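Probable glucarate dehydratase (Mycobacterium smegmatis str. MC2 155, PDB 3VDG) probably catalyses the dehydration of glucarate or a related acid sugar, as a metal-dependent member of the enolase superfamily. Local coordinates at residues A[169-181]-A[188-201]. Numbering follows the deposited sequence.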
loop_
_atom_site.group_PDB
_atom_site.type_symbol
_atom_site.label_atom_id
_atom_site.label_comp_id
_atom_site.label_asym_id
_atom_site.label_seq_id
_atom_site.Cartn_x
_atom_site.Cartn_y
_atom_site.Cartn_z
ATOM N N PHE A 169 -9.258 10.747 -19.088
ATOM C CA PHE A 169 -10.044 9.559 -19.356
ATOM C C PHE A 169 -10.013 9.243 -20.848
ATOM O O PHE A 169 -9.669 10.099 -21.678
ATOM C CB PHE A 169 -11.486 9.750 -18.914
ATOM C CG PHE A 169 -11.668 9.731 -17.424
ATOM C CD1 PHE A 169 -12.101 8.577 -16.774
ATOM C CD2 PHE A 169 -11.402 10.869 -16.669
ATOM C CE1 PHE A 169 -12.260 8.552 -15.386
ATOM C CE2 PHE A 169 -11.567 10.854 -15.290
ATOM C CZ PHE A 169 -11.990 9.696 -14.648
ATOM N N SER A 170 -10.373 8.009 -21.186
ATOM C CA SER A 170 -10.423 7.594 -22.593
ATOM C C SER A 170 -11.852 7.613 -23.127
ATOM O O SER A 170 -12.815 7.623 -22.358
ATOM C CB SER A 170 -9.835 6.196 -22.756
ATOM O OG SER A 170 -10.570 5.272 -21.979
ATOM N N ALA A 171 -11.974 7.639 -24.453
ATOM C CA ALA A 171 -13.248 7.468 -25.149
ATOM C C ALA A 171 -13.482 5.952 -25.240
ATOM O O ALA A 171 -12.678 5.236 -25.841
ATOM C CB ALA A 171 -13.117 8.046 -26.559
ATOM N N TYR A 172 -14.563 5.464 -24.640
ATOM C CA TYR A 172 -14.825 4.029 -24.579
ATOM C C TYR A 172 -15.843 3.674 -25.679
ATOM O O TYR A 172 -17.039 3.844 -25.490
ATOM C CB TYR A 172 -15.389 3.672 -23.191
ATOM C CG TYR A 172 -15.203 2.218 -22.781
ATOM C CD1 TYR A 172 -15.097 1.206 -23.736
ATOM C CD2 TYR A 172 -15.153 1.858 -21.434
ATOM C CE1 TYR A 172 -14.935 -0.122 -23.366
ATOM C CE2 TYR A 172 -14.987 0.529 -21.054
ATOM C CZ TYR A 172 -14.883 -0.453 -22.021
ATOM O OH TYR A 172 -14.717 -1.767 -21.651
ATOM N N LEU A 173 -15.346 3.219 -26.835
ATOM C CA LEU A 173 -16.169 2.927 -28.015
ATOM C C LEU A 173 -16.707 1.481 -28.009
ATOM O O LEU A 173 -16.014 0.560 -27.581
ATOM C CB LEU A 173 -15.319 3.132 -29.293
ATOM C CG LEU A 173 -14.566 4.461 -29.416
ATOM C CD1 LEU A 173 -13.910 4.622 -30.789
ATOM C CD2 LEU A 173 -15.488 5.649 -29.134
ATOM N N PHE A 174 -17.935 1.305 -28.504
ATOM C CA PHE A 174 -18.575 -0.005 -28.591
ATOM C C PHE A 174 -19.261 -0.143 -29.953
ATOM O O PHE A 174 -19.878 0.792 -30.450
ATOM C CB PHE A 174 -19.705 -0.112 -27.569
ATOM C CG PHE A 174 -19.249 -0.312 -26.145
ATOM C CD1 PHE A 174 -18.843 0.773 -25.371
ATOM C CD2 PHE A 174 -19.288 -1.570 -25.568
ATOM C CE1 PHE A 174 -18.460 0.597 -24.053
ATOM C CE2 PHE A 174 -18.908 -1.760 -24.241
ATOM C CZ PHE A 174 -18.492 -0.664 -23.485
ATOM N N TYR A 175 -19.173 -1.320 -30.545
ATOM C CA TYR A 175 -20.159 -1.688 -31.563
ATOM C C TYR A 175 -21.517 -1.673 -30.863
ATOM O O TYR A 175 -21.615 -2.081 -29.695
ATOM C CB TYR A 175 -19.835 -3.097 -32.077
ATOM C CG TYR A 175 -18.519 -3.148 -32.826
ATOM C CD1 TYR A 175 -18.401 -2.593 -34.098
ATOM C CD2 TYR A 175 -17.387 -3.700 -32.245
ATOM C CE1 TYR A 175 -17.195 -2.629 -34.792
ATOM C CE2 TYR A 175 -16.181 -3.749 -32.925
ATOM C CZ TYR A 175 -16.094 -3.213 -34.203
ATOM O OH TYR A 175 -14.901 -3.268 -34.890
ATOM N N LYS A 176 -22.561 -1.196 -31.542
ATOM C CA LYS A 176 -23.883 -1.126 -30.927
ATOM C C LYS A 176 -24.983 -1.174 -31.989
ATOM O O LYS A 176 -24.792 -0.697 -33.111
ATOM C CB LYS A 176 -24.040 0.170 -30.087
ATOM C CG LYS A 176 -23.965 1.458 -30.902
ATOM C CD LYS A 176 -24.006 2.734 -30.048
ATOM C CE LYS A 176 -25.333 2.911 -29.333
ATOM N NZ LYS A 176 -26.488 2.974 -30.282
ATOM N N TRP A 177 -26.130 -1.730 -31.627
ATOM C CA TRP A 177 -27.333 -1.571 -32.445
ATOM C C TRP A 177 -27.822 -0.159 -32.365
ATOM O O TRP A 177 -27.375 0.600 -31.513
ATOM C CB TRP A 177 -28.445 -2.452 -31.930
ATOM C CG TRP A 177 -28.153 -3.929 -31.912
ATOM C CD1 TRP A 177 -27.267 -4.648 -32.720
ATOM C CD2 TRP A 177 -28.778 -4.921 -31.047
ATOM N NE1 TRP A 177 -27.302 -5.982 -32.400
ATOM C CE2 TRP A 177 -28.195 -6.209 -31.405
ATOM C CE3 TRP A 177 -29.722 -4.869 -30.033
ATOM C CZ2 TRP A 177 -28.554 -7.374 -30.762
ATOM C CZ3 TRP A 177 -30.079 -6.056 -29.392
ATOM C CH2 TRP A 177 -29.504 -7.279 -29.752
ATOM N N ALA A 178 -28.762 0.206 -33.235
ATOM C CA ALA A 178 -29.295 1.560 -33.257
ATOM C C ALA A 178 -30.211 1.795 -32.063
ATOM O O ALA A 178 -30.332 2.916 -31.572
ATOM C CB ALA A 178 -30.062 1.806 -34.558
ATOM N N ALA A 179 -30.863 0.735 -31.605
ATOM C CA ALA A 179 -31.917 0.866 -30.612
ATOM C C ALA A 179 -32.076 -0.454 -29.924
ATOM O O ALA A 179 -31.735 -1.478 -30.489
ATOM C CB ALA A 179 -33.232 1.235 -31.292
ATOM N N HIS A 180 -32.610 -0.460 -28.711
ATOM C CA HIS A 180 -33.076 -1.729 -28.150
ATOM C C HIS A 180 -34.312 -2.123 -28.915
ATOM O O HIS A 180 -35.044 -1.247 -29.373
ATOM C CB HIS A 180 -33.417 -1.585 -26.674
ATOM C CG HIS A 180 -32.196 -1.415 -25.792
ATOM N ND1 HIS A 180 -31.490 -2.462 -25.326
ATOM C CD2 HIS A 180 -31.566 -0.269 -25.314
ATOM C CE1 HIS A 180 -30.448 -2.010 -24.592
ATOM N NE2 HIS A 180 -30.502 -0.670 -24.578
ATOM N N PRO A 181 -34.578 -3.437 -29.049
ATOM C CA PRO A 181 -35.741 -3.912 -29.818
ATOM C C PRO A 181 -37.045 -3.250 -29.383
ATOM O O PRO A 181 -37.401 -3.303 -28.208
ATOM C CB PRO A 181 -35.777 -5.408 -29.496
ATOM C CG PRO A 181 -34.337 -5.747 -29.306
ATOM C CD PRO A 181 -33.758 -4.558 -28.565
ATOM N N TRP A 188 -26.958 8.146 -30.948
ATOM C CA TRP A 188 -25.654 7.686 -31.422
ATOM C C TRP A 188 -25.759 7.029 -32.771
ATOM O O TRP A 188 -24.865 7.152 -33.604
ATOM C CB TRP A 188 -25.058 6.676 -30.434
ATOM C CG TRP A 188 -24.669 7.282 -29.099
ATOM C CD1 TRP A 188 -25.418 7.317 -27.921
ATOM C CD2 TRP A 188 -23.415 7.969 -28.777
ATOM N NE1 TRP A 188 -24.731 7.967 -26.925
ATOM C CE2 TRP A 188 -23.521 8.383 -27.373
ATOM C CE3 TRP A 188 -22.255 8.273 -29.486
ATOM C CZ2 TRP A 188 -22.501 9.067 -26.732
ATOM C CZ3 TRP A 188 -21.223 8.947 -28.821
ATOM C CH2 TRP A 188 -21.349 9.341 -27.481
ATOM N N GLY A 189 -26.842 6.292 -32.988
ATOM C CA GLY A 189 -26.954 5.464 -34.179
ATOM C C GLY A 189 -26.240 4.144 -33.963
ATOM O O GLY A 189 -25.613 3.936 -32.922
ATOM N N ALA A 190 -26.345 3.245 -34.937
ATOM C CA ALA A 190 -25.660 1.953 -34.896
ATOM C C ALA A 190 -24.183 2.144 -35.203
ATOM O O ALA A 190 -23.793 3.095 -35.885
ATOM C CB ALA A 190 -26.283 0.985 -35.908
ATOM N N ALA A 191 -23.349 1.253 -34.682
ATOM C CA ALA A 191 -21.959 1.209 -35.099
ATOM C C ALA A 191 -21.655 -0.250 -35.285
ATOM O O ALA A 191 -21.596 -0.985 -34.310
ATOM C CB ALA A 191 -21.037 1.811 -34.039
ATOM N N LEU A 192 -21.458 -0.671 -36.534
ATOM C CA LEU A 192 -21.310 -2.090 -36.834
ATOM C C LEU A 192 -20.150 -2.340 -37.780
ATOM O O LEU A 192 -19.966 -3.455 -38.245
ATOM C CB LEU A 192 -22.613 -2.648 -37.438
ATOM C CG LEU A 192 -23.831 -2.506 -36.523
ATOM C CD1 LEU A 192 -25.130 -2.760 -37.294
ATOM C CD2 LEU A 192 -23.686 -3.430 -35.311
ATOM N N ASP A 193 -19.361 -1.301 -38.046
ATOM C CA ASP A 193 -18.221 -1.405 -38.956
ATOM C C ASP A 193 -17.298 -0.217 -38.693
ATOM O O ASP A 193 -17.627 0.639 -37.878
ATOM C CB ASP A 193 -18.709 -1.401 -40.411
ATOM C CG ASP A 193 -19.631 -0.224 -40.712
ATOM O OD1 ASP A 193 -19.512 0.837 -40.055
ATOM O OD2 ASP A 193 -20.484 -0.354 -41.611
ATOM N N PRO A 194 -16.139 -0.168 -39.363
ATOM C CA PRO A 194 -15.160 0.878 -39.088
ATOM C C PRO A 194 -15.683 2.298 -39.229
ATOM O O PRO A 194 -15.377 3.128 -38.380
ATOM C CB PRO A 194 -14.053 0.585 -40.098
ATOM C CG PRO A 194 -14.099 -0.907 -40.200
ATOM C CD PRO A 194 -15.577 -1.198 -40.254
ATOM N N ASP A 195 -16.467 2.579 -40.269
ATOM C CA ASP A 195 -17.048 3.913 -40.429
ATOM C C ASP A 195 -17.925 4.280 -39.247
ATOM O O ASP A 195 -17.903 5.420 -38.772
ATOM C CB ASP A 195 -17.920 4.011 -41.694
ATOM C CG ASP A 195 -17.104 4.109 -42.985
ATOM O OD1 ASP A 195 -15.908 4.465 -42.936
ATOM O OD2 ASP A 195 -17.681 3.836 -44.060
ATOM N N GLY A 196 -18.755 3.337 -38.816
ATOM C CA GLY A 196 -19.650 3.580 -37.681
ATOM C C GLY A 196 -18.867 3.841 -36.386
ATOM O O GLY A 196 -19.239 4.693 -35.594
ATOM N N ILE A 197 -17.788 3.100 -36.179
ATOM C CA ILE A 197 -16.938 3.286 -34.997
ATOM C C ILE A 197 -16.209 4.640 -35.046
ATOM O O ILE A 197 -16.119 5.354 -34.043
ATOM C CB ILE A 197 -15.923 2.124 -34.896
ATOM C CG1 ILE A 197 -16.626 0.830 -34.455
ATOM C CG2 ILE A 197 -14.773 2.468 -33.957
ATOM C CD1 ILE A 197 -17.346 0.928 -33.108
ATOM N N VAL A 198 -15.694 5.008 -36.214
ATOM C CA VAL A 198 -15.049 6.306 -36.368
ATOM C C VAL A 198 -16.050 7.442 -36.128
ATOM O O VAL A 198 -15.727 8.435 -35.487
ATOM C CB VAL A 198 -14.372 6.462 -37.754
ATOM C CG1 VAL A 198 -14.015 7.924 -38.010
ATOM C CG2 VAL A 198 -13.132 5.581 -37.862
ATOM N N ALA A 199 -17.281 7.288 -36.610
ATOM C CA ALA A 199 -18.294 8.322 -36.412
ATOM C C ALA A 199 -18.634 8.479 -34.933
ATOM O O ALA A 199 -18.860 9.576 -34.438
ATOM C CB ALA A 199 -19.557 7.994 -37.200
ATOM N N GLN A 200 -18.692 7.358 -34.232
ATOM C CA GLN A 200 -19.007 7.364 -32.821
ATOM C C GLN A 200 -17.890 8.083 -32.063
ATOM O O GLN A 200 -18.162 8.905 -31.195
ATOM C CB GLN A 200 -19.160 5.932 -32.338
ATOM C CG GLN A 200 -19.506 5.796 -30.870
ATOM C CD GLN A 200 -19.544 4.333 -30.445
ATOM O OE1 GLN A 200 -18.683 3.883 -29.709
ATOM N NE2 GLN A 200 -20.536 3.584 -30.930
ATOM N N ALA A 201 -16.641 7.788 -32.415
ATOM C CA ALA A 201 -15.477 8.458 -31.821
ATOM C C ALA A 201 -15.531 9.977 -32.013
ATOM O O ALA A 201 -15.249 10.741 -31.092
ATOM C CB ALA A 201 -14.186 7.907 -32.408
#
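Gln200 reaches from helix 194-201 to the backbone of Phe174 and bonds both of its polar groups. Gln200 OE1 accepts from Phe174 N at 2.9 Å on a lone pair. Gln200 NE2 donates to Phe174 O at 2.9 Å, with the acceptor near the amide plane. The two bonds fix the rotation of the amide. CG stands anti to the backbone N (chi1 -179°) and the rest of the chain is extended, which carries the amide out to the Phe174 backbone. Leu173 runs past Gln200 in the opposite direction and sets CD1 against Ala201 CB at 3.7 Å. Ile197 lies at about a right angle to Tyr175. Ile197 CD1 sits over one face of the Tyr175 ring, 4.1 Å from its centroid, as a CH-pi contact. Ala191 O meets the same ring at its edge. Beyond the strand, Lys176 and Ala191 form a single antiparallel bridge, hydrogen-bonded both ways. The Lys176 side chain bends at chi3 and chi4, bringing its ammonium back to the main chain. There Lys176 NZ donates to Trp177 O at 2.8 Å and to Gly189 O at 2.9 Å, the latter from above the carbonyl plane. Asp186 adds a salt bridge to NZ. Asp193 N-caps the helix, with Asp193 OD1 accepting from Gly196 N at 2.9 Å. The strand and helix run nearly antiparallel (150°) and begin a beta-alpha-beta unit that continues into strand 213-216. This is the repeating arrangement of the barrel domain in the enolase superfamily.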